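Local structure of protein RMD9, mitochondrial (Saccharomyces cerevisiae S288C, 7A9X) at residues N365-N379 and F403-E416. The protein binds a dodecameric sequence element in the 3'-untranslated regions of mitochondrial mRNAs and takes part in their processing or stability. Numbering follows the deposited sequence.
Sequences NTFFTIFFENYINDN and FFNVMLTRASIWHE. With nucleotides of chain B.
Trp-414 is held on both faces: CB of Asn-379 sits over its five-membered ring, 3.6 Å from the centroid, while the edge of Phe-372 meets the opposite face, the two ring planes standing 63° apart. At its rim NE1 donates an almost straight hydrogen bond, nearly in the indole plane, to Tyr-375 O at 2.7 Å. That oxygen takes a second donor, Asp-378 N of the beta turn it opens, from the other face of its plane. An alanine in place of Trp-414 would probably rob Tyr-375 O of one donor and open a gap between Phe-372 and Asn-379. Phe-372 lies with one face against Ala-411, whose CA is 3.5 Å from CE1 of the ring, and Phe-371 CD1 lies over the centre of its other face. Further along, Phe-368 carries Met-407 CB over one face and Phe-367 over the other, and its edge meets the face of Phe-403 in an offset edge-to-face pair. With CG of Met-407 anti to the backbone N (chi1 -172°) and the chain bent at chi3, CE comes 3.6 Å from Phe-368 CZ. Toward the RNA, Arg-410 NE donates in the guanidinium plane to Thr-369 OG1 (3.0 Å), NH1 bonds weakly to Asn-365 OD1, and NH2 reaches OP1 of U11 of chain B (3.0 Å); Asn-405 ND2 donates a hydrogen bond to O2 of U10 of chain B. Helical segments 365-374 and 403-410, running in much the same direction and crossing at -29°, probably in successive repeats, with RNA along their polar margin, are characteristic of the pentatricopeptide-repeat solenoid.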
ATOM      1  N   ASN A 365      -2.169   8.294  -8.426  1.00 70.55           N
ATOM      2  CA  ASN A 365      -1.598   9.040  -7.308  1.00 65.26           C
ATOM      3  C   ASN A 365      -0.183   9.500  -7.630  1.00 60.88           C
ATOM      4  O   ASN A 365       0.157  10.677  -7.456  1.00 59.76           O
ATOM      5  CB  ASN A 365      -1.612   8.181  -6.044  1.00 61.40           C
ATOM      6  CG  ASN A 365      -1.065   8.914  -4.835  1.00 59.60           C
ATOM      7  OD1 ASN A 365      -1.258  10.121  -4.685  1.00 59.32           O
ATOM      8  ND2 ASN A 365      -0.374   8.187  -3.966  1.00 65.31           N
ATOM      9  N   THR A 366       0.658   8.579  -8.104  1.00 60.14           N
ATOM     10  CA  THR A 366       2.022   8.934  -8.479  1.00 56.99           C
ATOM     11  C   THR A 366       2.036   9.941  -9.623  1.00 60.10           C
ATOM     12  O   THR A 366       2.817  10.899  -9.605  1.00 69.03           O
ATOM     13  CB  THR A 366       2.799   7.674  -8.866  1.00 60.40           C
ATOM     14  OG1 THR A 366       2.763   6.741  -7.780  1.00 60.22           O
ATOM     15  CG2 THR A 366       4.250   8.011  -9.188  1.00 57.21           C
ATOM     16  N   PHE A 367       1.163   9.750 -10.616  1.00 58.91           N
ATOM     17  CA  PHE A 367       1.187  10.585 -11.813  1.00 59.50           C
ATOM     18  C   PHE A 367       0.743  12.013 -11.510  1.00 63.49           C
ATOM     19  O   PHE A 367       1.402  12.977 -11.917  1.00 60.71           O
ATOM     20  CB  PHE A 367       0.303   9.964 -12.895  1.00 58.71           C
ATOM     21  CG  PHE A 367       0.094  10.845 -14.089  1.00 66.55           C
ATOM     22  CD1 PHE A 367       1.152  11.151 -14.935  1.00 69.02           C
ATOM     23  CD2 PHE A 367      -1.160  11.362 -14.372  1.00 66.65           C
ATOM     24  CE1 PHE A 367       0.965  11.962 -16.039  1.00 69.84           C
ATOM     25  CE2 PHE A 367      -1.356  12.173 -15.475  1.00 72.35           C
ATOM     26  CZ  PHE A 367      -0.291  12.475 -16.310  1.00 75.64           C
ATOM     27  N   PHE A 368      -0.378  12.174 -10.805  1.00 61.13           N
ATOM     28  CA  PHE A 368      -0.882  13.515 -10.541  1.00 62.38           C
ATOM     29  C   PHE A 368      -0.064  14.243  -9.483  1.00 67.61           C
ATOM     30  O   PHE A 368      -0.054  15.479  -9.467  1.00 64.01           O
ATOM     31  CB  PHE A 368      -2.355  13.460 -10.136  1.00 59.49           C
ATOM     32  CG  PHE A 368      -3.285  13.224 -11.293  1.00 65.05           C
ATOM     33  CD1 PHE A 368      -3.303  14.098 -12.370  1.00 65.51           C
ATOM     34  CD2 PHE A 368      -4.138  12.133 -11.307  1.00 59.53           C
ATOM     35  CE1 PHE A 368      -4.157  13.884 -13.440  1.00 67.81           C
ATOM     36  CE2 PHE A 368      -4.994  11.914 -12.374  1.00 60.14           C
ATOM     37  CZ  PHE A 368      -5.004  12.790 -13.439  1.00 64.47           C
ATOM     38  N   THR A 369       0.623  13.510  -8.605  1.00 69.56           N
ATOM     39  CA  THR A 369       1.581  14.147  -7.710  1.00 66.20           C
ATOM     40  C   THR A 369       2.714  14.778  -8.508  1.00 68.01           C
ATOM     41  O   THR A 369       3.109  15.922  -8.252  1.00 66.35           O
ATOM     42  CB  THR A 369       2.121  13.128  -6.705  1.00 65.78           C
ATOM     43  OG1 THR A 369       1.036  12.602  -5.931  1.00 65.86           O
ATOM     44  CG2 THR A 369       3.132  13.770  -5.773  1.00 60.27           C
ATOM     45  N   ILE A 370       3.229  14.050  -9.500  1.00 66.73           N
ATOM     46  CA  ILE A 370       4.242  14.604 -10.391  1.00 64.69           C
ATOM     47  C   ILE A 370       3.650  15.720 -11.246  1.00 62.30           C
ATOM     48  O   ILE A 370       4.309  16.735 -11.502  1.00 63.55           O
ATOM     49  CB  ILE A 370       4.854  13.482 -11.250  1.00 62.98           C
ATOM     50  CG1 ILE A 370       5.532  12.445 -10.350  1.00 60.56           C
ATOM     51  CG2 ILE A 370       5.838  14.051 -12.261  1.00 62.57           C
ATOM     52  CD1 ILE A 370       5.934  11.173 -11.067  1.00 60.18           C
ATOM     53  N   PHE A 371       2.398  15.562 -11.688  1.00 61.81           N
ATOM     54  CA  PHE A 371       1.769  16.583 -12.524  1.00 64.69           C
ATOM     55  C   PHE A 371       1.741  17.932 -11.816  1.00 67.33           C
ATOM     56  O   PHE A 371       2.244  18.936 -12.335  1.00 70.96           O
ATOM     57  CB  PHE A 371       0.352  16.160 -12.919  1.00 62.16           C
ATOM     58  CG  PHE A 371      -0.379  17.192 -13.741  1.00 63.16           C
ATOM     59  CD1 PHE A 371      -1.127  18.192 -13.134  1.00 63.53           C
ATOM     60  CD2 PHE A 371      -0.305  17.169 -15.124  1.00 65.75           C
ATOM     61  CE1 PHE A 371      -1.787  19.146 -13.894  1.00 68.51           C
ATOM     62  CE2 PHE A 371      -0.965  18.118 -15.888  1.00 65.00           C
ATOM     63  CZ  PHE A 371      -1.704  19.107 -15.274  1.00 65.27           C
ATOM     64  N   PHE A 372       1.147  17.977 -10.623  1.00 65.86           N
ATOM     65  CA  PHE A 372       0.968  19.250  -9.940  1.00 64.02           C
ATOM     66  C   PHE A 372       2.253  19.779  -9.315  1.00 66.55           C
ATOM     67  O   PHE A 372       2.283  20.944  -8.905  1.00 66.15           O
ATOM     68  CB  PHE A 372      -0.145  19.124  -8.899  1.00 63.56           C
ATOM     69  CG  PHE A 372      -1.517  19.009  -9.508  1.00 64.80           C
ATOM     70  CD1 PHE A 372      -2.221  20.142  -9.879  1.00 64.26           C
ATOM     71  CD2 PHE A 372      -2.092  17.769  -9.731  1.00 62.56           C
ATOM     72  CE1 PHE A 372      -3.475  20.041 -10.450  1.00 64.24           C
ATOM     73  CE2 PHE A 372      -3.347  17.663 -10.298  1.00 62.32           C
ATOM     74  CZ  PHE A 372      -4.041  18.802 -10.658  1.00 63.32           C
ATOM     75  N   GLU A 373       3.309  18.970  -9.235  1.00 64.64           N
ATOM     76  CA  GLU A 373       4.619  19.538  -8.940  1.00 65.95           C
ATOM     77  C   GLU A 373       5.187  20.244 -10.164  1.00 70.85           C
ATOM     78  O   GLU A 373       5.808  21.305 -10.042  1.00 72.78           O
ATOM     79  CB  GLU A 373       5.583  18.454  -8.457  1.00 65.45           C
ATOM     80  CG  GLU A 373       5.277  17.929  -7.069  1.00 78.32           C
ATOM     81  CD  GLU A 373       6.306  16.928  -6.593  1.00 83.11           C
ATOM     82  OE1 GLU A 373       7.334  16.761  -7.283  1.00 85.90           O
ATOM     83  OE2 GLU A 373       6.085  16.308  -5.532  1.00 85.41           O
ATOM     84  N   ASN A 374       4.965  19.672 -11.348  1.00 73.14           N
ATOM     85  CA  ASN A 374       5.448  20.287 -12.579  1.00 72.39           C
ATOM     86  C   ASN A 374       4.703  21.585 -12.874  1.00 76.30           C
ATOM     87  O   ASN A 374       5.320  22.609 -13.188  1.00 70.72           O
ATOM     88  CB  ASN A 374       5.305  19.297 -13.737  1.00 72.46           C
ATOM     89  CG  ASN A 374       5.906  19.815 -15.026  1.00 69.08           C
ATOM     90  OD1 ASN A 374       7.125  19.888 -15.164  1.00 70.26           O
ATOM     91  ND2 ASN A 374       5.053  20.168 -15.982  1.00 69.41           N
ATOM     92  N   TYR A 375       3.376  21.567 -12.765  1.00 71.73           N
ATOM     93  CA  TYR A 375       2.550  22.742 -13.038  1.00 76.31           C
ATOM     94  C   TYR A 375       2.205  23.512 -11.769  1.00 76.04           C
ATOM     95  O   TYR A 375       1.120  24.089 -11.659  1.00 78.27           O
ATOM     96  CB  TYR A 375       1.287  22.330 -13.787  1.00 68.20           C
ATOM     97  CG  TYR A 375       1.555  21.877 -15.204  1.00 73.74           C
ATOM     98  CD1 TYR A 375       1.842  22.801 -16.206  1.00 70.26           C
ATOM     99  CD2 TYR A 375       1.531  20.528 -15.540  1.00 67.47           C
ATOM    100  CE1 TYR A 375       2.092  22.396 -17.503  1.00 70.91           C
ATOM    101  CE2 TYR A 375       1.779  20.112 -16.835  1.00 75.76           C
ATOM    102  CZ  TYR A 375       2.060  21.051 -17.812  1.00 79.26           C
ATOM    103  OH  TYR A 375       2.309  20.644 -19.103  1.00 70.75           O
ATOM    104  N   ILE A 376       3.129  23.545 -10.805  1.00 71.92           N
ATOM    105  CA  ILE A 376       2.868  24.194  -9.521  1.00 73.27           C
ATOM    106  C   ILE A 376       2.602  25.684  -9.701  1.00 77.05           C
ATOM    107  O   ILE A 376       1.804  26.274  -8.961  1.00 75.16           O
ATOM    108  CB  ILE A 376       4.045  23.936  -8.554  1.00 75.84           C
ATOM    109  CG1 ILE A 376       3.781  24.571  -7.187  1.00 71.45           C
ATOM    110  CG2 ILE A 376       5.358  24.450  -9.138  1.00 72.25           C
ATOM    111  CD1 ILE A 376       4.864  24.309  -6.172  1.00 72.13           C
ATOM    112  N   ASN A 377       3.240  26.312 -10.688  1.00 79.00           N
ATOM    113  CA  ASN A 377       3.106  27.744 -10.921  1.00 75.04           C
ATOM    114  C   ASN A 377       2.484  28.039 -12.283  1.00 75.22           C
ATOM    115  O   ASN A 377       2.775  29.069 -12.893  1.00 92.61           O
ATOM    116  CB  ASN A 377       4.462  28.437 -10.791  1.00 77.06           C
ATOM    117  CG  ASN A 377       5.050  28.312  -9.398  1.00 85.49           C
ATOM    118  OD1 ASN A 377       4.346  28.473  -8.400  1.00 91.53           O
ATOM    119  ND2 ASN A 377       6.344  28.015  -9.323  1.00 82.99           N
ATOM    120  N   ASP A 378       1.616  27.147 -12.768  1.00 73.61           N
ATOM    121  CA  ASP A 378       1.035  27.321 -14.102  1.00 73.95           C
ATOM    122  C   ASP A 378      -0.276  26.523 -14.170  1.00 78.66           C
ATOM    123  O   ASP A 378      -0.293  25.391 -14.648  1.00 77.72           O
ATOM    124  CB  ASP A 378       2.000  26.885 -15.184  1.00 74.43           C
ATOM    125  CG  ASP A 378       1.525  27.256 -16.578  1.00 78.81           C
ATOM    126  OD1 ASP A 378       0.413  27.812 -16.710  1.00 75.57           O
ATOM    127  OD2 ASP A 378       2.272  26.993 -17.545  1.00 76.18           O
ATOM    128  N   ASN A 379      -1.360  27.145 -13.702  1.00 78.57           N
ATOM    129  CA  ASN A 379      -2.681  26.539 -13.816  1.00 81.47           C
ATOM    130  C   ASN A 379      -3.317  26.756 -15.183  1.00 80.23           C
ATOM    131  O   ASN A 379      -4.360  26.158 -15.462  1.00 81.02           O
ATOM    132  CB  ASN A 379      -3.612  27.086 -12.730  1.00 83.67           C
ATOM    133  CG  ASN A 379      -3.823  28.584 -12.843  1.00 82.79           C
ATOM    134  OD1 ASN A 379      -2.884  29.338 -13.091  1.00 81.96           O
ATOM    135  ND2 ASN A 379      -5.065  29.020 -12.664  1.00 83.08           N
ATOM    136  N   PHE A 403      -9.585   8.536  -9.867  1.00 71.90           N
ATOM    137  CA  PHE A 403      -8.921   9.345 -10.885  1.00 65.57           C
ATOM    138  C   PHE A 403      -9.147  10.833 -10.638  1.00 68.21           C
ATOM    139  O   PHE A 403      -8.196  11.623 -10.620  1.00 67.72           O
ATOM    140  CB  PHE A 403      -9.417   8.946 -12.276  1.00 62.14           C
ATOM    141  CG  PHE A 403      -8.883   9.811 -13.387  1.00 65.34           C
ATOM    142  CD1 PHE A 403      -7.604   9.612 -13.886  1.00 64.79           C
ATOM    143  CD2 PHE A 403      -9.664  10.816 -13.942  1.00 64.87           C
ATOM    144  CE1 PHE A 403      -7.110  10.401 -14.909  1.00 62.43           C
ATOM    145  CE2 PHE A 403      -9.177  11.608 -14.965  1.00 63.64           C
ATOM    146  CZ  PHE A 403      -7.900  11.402 -15.451  1.00 63.31           C
ATOM    147  N   PHE A 404     -10.404  11.233 -10.436  1.00 66.79           N
ATOM    148  CA  PHE A 404     -10.706  12.629 -10.152  1.00 68.99           C
ATOM    149  C   PHE A 404     -10.441  13.005  -8.698  1.00 73.82           C
ATOM    150  O   PHE A 404     -10.170  14.177  -8.417  1.00 75.95           O
ATOM    151  CB  PHE A 404     -12.159  12.941 -10.520  1.00 68.84           C
ATOM    152  CG  PHE A 404     -12.362  13.252 -11.980  1.00 72.90           C
ATOM    153  CD1 PHE A 404     -11.736  14.348 -12.562  1.00 76.94           C
ATOM    154  CD2 PHE A 404     -13.188  12.463 -12.767  1.00 72.19           C
ATOM    155  CE1 PHE A 404     -11.923  14.646 -13.904  1.00 77.84           C
ATOM    156  CE2 PHE A 404     -13.381  12.755 -14.111  1.00 75.98           C
ATOM    157  CZ  PHE A 404     -12.746  13.849 -14.679  1.00 77.57           C
ATOM    158  N   ASN A 405     -10.503  12.041  -7.774  1.00 70.38           N
ATOM    159  CA  ASN A 405     -10.197  12.338  -6.377  1.00 66.92           C
ATOM    160  C   ASN A 405      -8.737  12.745  -6.204  1.00 65.11           C
ATOM    161  O   ASN A 405      -8.441  13.739  -5.528  1.00 61.94           O
ATOM    162  CB  ASN A 405     -10.526  11.132  -5.492  1.00 65.03           C
ATOM    163  CG  ASN A 405     -12.017  10.834  -5.435  1.00 72.00           C
ATOM    164  OD1 ASN A 405     -12.848  11.693  -5.737  1.00 73.85           O
ATOM    165  ND2 ASN A 405     -12.361   9.612  -5.043  1.00 69.86           N
ATOM    166  N   VAL A 406      -7.814  11.991  -6.807  1.00 63.12           N
ATOM    167  CA  VAL A 406      -6.397  12.346  -6.744  1.00 63.87           C
ATOM    168  C   VAL A 406      -6.157  13.694  -7.411  1.00 60.74           C
ATOM    169  O   VAL A 406      -5.450  14.554  -6.872  1.00 58.40           O
ATOM    170  CB  VAL A 406      -5.536  11.243  -7.388  1.00 69.21           C
ATOM    171  CG1 VAL A 406      -4.079  11.665  -7.417  1.00 77.33           C
ATOM    172  CG2 VAL A 406      -5.700   9.935  -6.641  1.00 76.84           C
ATOM    173  N   MET A 407      -6.741  13.895  -8.594  1.00 63.15           N
ATOM    174  CA  MET A 407      -6.584  15.160  -9.304  1.00 68.97           C
ATOM    175  C   MET A 407      -7.044  16.334  -8.450  1.00 69.42           C
ATOM    176  O   MET A 407      -6.331  17.336  -8.322  1.00 66.99           O
ATOM    177  CB  MET A 407      -7.363  15.113 -10.620  1.00 66.94           C
ATOM    178  CG  MET A 407      -7.120  16.294 -11.544  1.00 67.44           C
ATOM    179  SD  MET A 407      -8.261  16.324 -12.939  1.00 67.68           S
ATOM    180  CE  MET A 407      -8.016  14.694 -13.634  1.00 68.13           C
ATOM    181  N   LEU A 408      -8.231  16.222  -7.846  1.00 68.29           N
ATOM    182  CA  LEU A 408      -8.765  17.313  -7.035  1.00 68.19           C
ATOM    183  C   LEU A 408      -7.920  17.549  -5.789  1.00 67.55           C
ATOM    184  O   LEU A 408      -7.679  18.701  -5.408  1.00 70.21           O
ATOM    185  CB  LEU A 408     -10.213  17.016  -6.651  1.00 69.76           C
ATOM    186  CG  LEU A 408     -10.909  18.062  -5.780  1.00 72.50           C
ATOM    187  CD1 LEU A 408     -10.915  19.418  -6.470  1.00 69.65           C
ATOM    188  CD2 LEU A 408     -12.323  17.624  -5.449  1.00 69.96           C
ATOM    189  N   THR A 409      -7.471  16.475  -5.136  1.00 64.30           N
ATOM    190  CA  THR A 409      -6.652  16.620  -3.936  1.00 65.32           C
ATOM    191  C   THR A 409      -5.381  17.405  -4.232  1.00 71.39           C
ATOM    192  O   THR A 409      -5.086  18.412  -3.577  1.00 71.09           O
ATOM    193  CB  THR A 409      -6.298  15.242  -3.370  1.00 68.05           C
ATOM    194  OG1 THR A 409      -7.494  14.495  -3.113  1.00 68.12           O
ATOM    195  CG2 THR A 409      -5.501  15.388  -2.084  1.00 58.40           C
ATOM    196  N   ARG A 410      -4.617  16.956  -5.228  1.00 66.02           N
ATOM    197  CA  ARG A 410      -3.355  17.600  -5.564  1.00 63.47           C
ATOM    198  C   ARG A 410      -3.544  18.983  -6.178  1.00 71.20           C
ATOM    199  O   ARG A 410      -2.611  19.791  -6.137  1.00 60.28           O
ATOM    200  CB  ARG A 410      -2.559  16.707  -6.516  1.00 65.82           C
ATOM    201  CG  ARG A 410      -2.323  15.297  -5.991  1.00 67.84           C
ATOM    202  CD  ARG A 410      -1.385  15.293  -4.788  1.00 64.48           C
ATOM    203  NE  ARG A 410      -1.130  13.941  -4.296  1.00 66.55           N
ATOM    204  CZ  ARG A 410      -1.646  13.442  -3.175  1.00 71.24           C
ATOM    205  NH1 ARG A 410      -1.361  12.200  -2.808  1.00 68.43           N
ATOM    206  NH2 ARG A 410      -2.439  14.186  -2.417  1.00 69.93           N
ATOM    207  N   ALA A 411      -4.723  19.280  -6.733  1.00 75.09           N
ATOM    208  CA  ALA A 411      -4.950  20.585  -7.347  1.00 73.24           C
ATOM    209  C   ALA A 411      -5.078  21.710  -6.328  1.00 73.10           C
ATOM    210  O   ALA A 411      -5.192  22.873  -6.730  1.00 76.77           O
ATOM    211  CB  ALA A 411      -6.201  20.548  -8.226  1.00 71.19           C
ATOM    212  N   SER A 412      -5.059  21.399  -5.030  1.00 73.59           N
ATOM    213  CA  SER A 412      -5.135  22.434  -4.005  1.00 68.97           C
ATOM    214  C   SER A 412      -3.958  23.396  -4.065  1.00 71.46           C
ATOM    215  O   SER A 412      -4.053  24.509  -3.536  1.00 72.72           O
ATOM    216  CB  SER A 412      -5.208  21.790  -2.621  1.00 65.59           C
ATOM    217  OG  SER A 412      -4.103  20.929  -2.404  1.00 62.12           O
ATOM    218  N   ILE A 413      -2.849  22.988  -4.687  1.00 67.37           N
ATOM    219  CA  ILE A 413      -1.696  23.870  -4.839  1.00 78.54           C
ATOM    220  C   ILE A 413      -2.049  25.082  -5.692  1.00 76.85           C
ATOM    221  O   ILE A 413      -1.501  26.174  -5.494  1.00 79.85           O
ATOM    222  CB  ILE A 413      -0.507  23.078  -5.423  1.00 92.83           C
ATOM    223  CG1 ILE A 413       0.147  22.215  -4.341  1.00106.44           C
ATOM    224  CG2 ILE A 413       0.522  24.000  -6.047  1.00101.45           C
ATOM    225  CD1 ILE A 413       1.489  21.636  -4.755  1.00115.84           C
ATOM    226  N   TRP A 414      -2.979  24.923  -6.637  1.00 73.82           N
ATOM    227  CA  TRP A 414      -3.354  26.045  -7.491  1.00 76.69           C
ATOM    228  C   TRP A 414      -4.154  27.096  -6.732  1.00 77.93           C
ATOM    229  O   TRP A 414      -4.105  28.279  -7.089  1.00 74.07           O
ATOM    230  CB  TRP A 414      -4.138  25.543  -8.702  1.00 76.43           C
ATOM    231  CG  TRP A 414      -3.263  24.909  -9.734  1.00 73.22           C
ATOM    232  CD1 TRP A 414      -1.899  24.937  -9.776  1.00 69.32           C
ATOM    233  CD2 TRP A 414      -3.684  24.146 -10.870  1.00 74.16           C
ATOM    234  NE1 TRP A 414      -1.444  24.242 -10.870  1.00 68.73           N
ATOM    235  CE2 TRP A 414      -2.520  23.746 -11.559  1.00 73.70           C
ATOM    236  CE3 TRP A 414      -4.931  23.762 -11.375  1.00 70.06           C
ATOM    237  CZ2 TRP A 414      -2.566  22.981 -12.724  1.00 70.31           C
ATOM    238  CZ3 TRP A 414      -4.975  23.002 -12.532  1.00 69.90           C
ATOM    239  CH2 TRP A 414      -3.799  22.620 -13.192  1.00 72.68           C
ATOM    240  N   HIS A 415      -4.885  26.691  -5.691  1.00 79.17           N
ATOM    241  CA  HIS A 415      -5.670  27.611  -4.862  1.00 79.72           C
ATOM    242  C   HIS A 415      -6.670  28.405  -5.703  1.00 84.76           C
ATOM    243  O   HIS A 415      -6.763  29.630  -5.602  1.00 92.01           O
ATOM    244  CB  HIS A 415      -4.760  28.559  -4.073  1.00 76.34           C
ATOM    245  CG  HIS A 415      -3.846  27.869  -3.109  1.00 77.50           C
ATOM    246  ND1 HIS A 415      -4.303  27.215  -1.984  1.00 80.46           N
ATOM    247  CD2 HIS A 415      -2.497  27.750  -3.091  1.00 73.79           C
ATOM    248  CE1 HIS A 415      -3.276  26.713  -1.321  1.00 77.67           C
ATOM    249  NE2 HIS A 415      -2.169  27.024  -1.971  1.00 76.58           N
ATOM    250  N   GLU A 416      -7.427  27.702  -6.543  1.00 86.79           N
ATOM    251  CA  GLU A 416      -8.429  28.339  -7.386  1.00 96.86           C
ATOM    252  C   GLU A 416      -9.735  27.557  -7.325  1.00 93.71           C
ATOM    253  O   GLU A 416      -9.732  26.326  -7.246  1.00 93.09           O
ATOM    254  CB  GLU A 416      -7.949  28.467  -8.842  1.00107.62           C
ATOM    255  CG  GLU A 416      -7.735  27.152  -9.574  1.00116.37           C
ATOM    256  CD  GLU A 416      -7.401  27.358 -11.040  1.00129.19           C
ATOM    257  OE1 GLU A 416      -7.065  28.499 -11.419  1.00134.01           O
ATOM    258  OE2 GLU A 416      -7.480  26.381 -11.815  1.00132.40           O
TER
ATOM    259  P     U B  10      -3.190   6.785  -0.680  1.00 68.94           P
ATOM    260  OP1   U B  10      -2.103   7.686  -0.216  1.00 62.26           O
ATOM    261  OP2   U B  10      -3.972   6.013   0.321  1.00 66.41           O
ATOM    262  O5'   U B  10      -4.206   7.654  -1.548  1.00 61.04           O
ATOM    263  C5'   U B  10      -3.744   8.672  -2.426  1.00 60.78           C
ATOM    264  C4'   U B  10      -4.899   9.454  -3.000  1.00 60.64           C
ATOM    265  O4'   U B  10      -5.793   8.541  -3.682  1.00 60.63           O
ATOM    266  C3'   U B  10      -5.777  10.168  -1.982  1.00 63.51           C
ATOM    267  O3'   U B  10      -5.276  11.453  -1.649  1.00 62.27           O
ATOM    268  C2'   U B  10      -7.143  10.218  -2.662  1.00 62.87           C
ATOM    269  O2'   U B  10      -7.236  11.336  -3.532  1.00 65.73           O
ATOM    270  C1'   U B  10      -7.133   8.938  -3.501  1.00 65.04           C
ATOM    271  N1    U B  10      -7.873   7.823  -2.866  1.00 71.78           N
ATOM    272  C2    U B  10      -9.174   7.602  -3.279  1.00 72.24           C
ATOM    273  O2    U B  10      -9.724   8.285  -4.124  1.00 74.70           O
ATOM    274  N3    U B  10      -9.805   6.549  -2.663  1.00 72.63           N
ATOM    275  C4    U B  10      -9.276   5.714  -1.701  1.00 72.53           C
ATOM    276  O4    U B  10      -9.971   4.808  -1.241  1.00 67.09           O
ATOM    277  C5    U B  10      -7.924   6.006  -1.330  1.00 70.67           C
ATOM    278  C6    U B  10      -7.286   7.023  -1.913  1.00 68.23           C
ATOM    279  P     U B  11      -4.784  11.777  -0.154  1.00 68.38           P
ATOM    280  OP1   U B  11      -4.017  13.051  -0.185  1.00 64.04           O
ATOM    281  OP2   U B  11      -4.140  10.556   0.392  1.00 63.43           O
ATOM    282  O5'   U B  11      -6.137  12.026   0.651  1.00 64.26           O
ATOM    283  C5'   U B  11      -6.953  13.154   0.382  1.00 64.61           C
ATOM    284  C4'   U B  11      -8.252  13.089   1.143  1.00 66.48           C
ATOM    285  O4'   U B  11      -9.070  12.004   0.629  1.00 69.78           O
ATOM    286  C3'   U B  11      -8.142  12.790   2.629  1.00 66.79           C
ATOM    287  O3'   U B  11      -7.798  13.924   3.403  1.00 71.97           O
ATOM    288  C2'   U B  11      -9.516  12.219   2.952  1.00 66.50           C
ATOM    289  O2'   U B  11     -10.480  13.254   3.060  1.00 71.05           O
ATOM    290  C1'   U B  11      -9.810  11.421   1.682  1.00 69.34           C
ATOM    291  N1    U B  11      -9.403  10.005   1.812  1.00 69.68           N
ATOM    292  C2    U B  11     -10.202   9.162   2.564  1.00 73.77           C
ATOM    293  O2    U B  11     -11.223   9.528   3.122  1.00 71.88           O
ATOM    294  N3    U B  11      -9.760   7.864   2.633  1.00 75.04           N
ATOM    295  C4    U B  11      -8.627   7.340   2.043  1.00 72.83           C
ATOM    296  O4    U B  11      -8.357   6.149   2.199  1.00 72.06           O
ATOM    297  C5    U B  11      -7.856   8.276   1.286  1.00 63.37           C
ATOM    298  C6    U B  11      -8.262   9.545   1.199  1.00 63.79           C
TER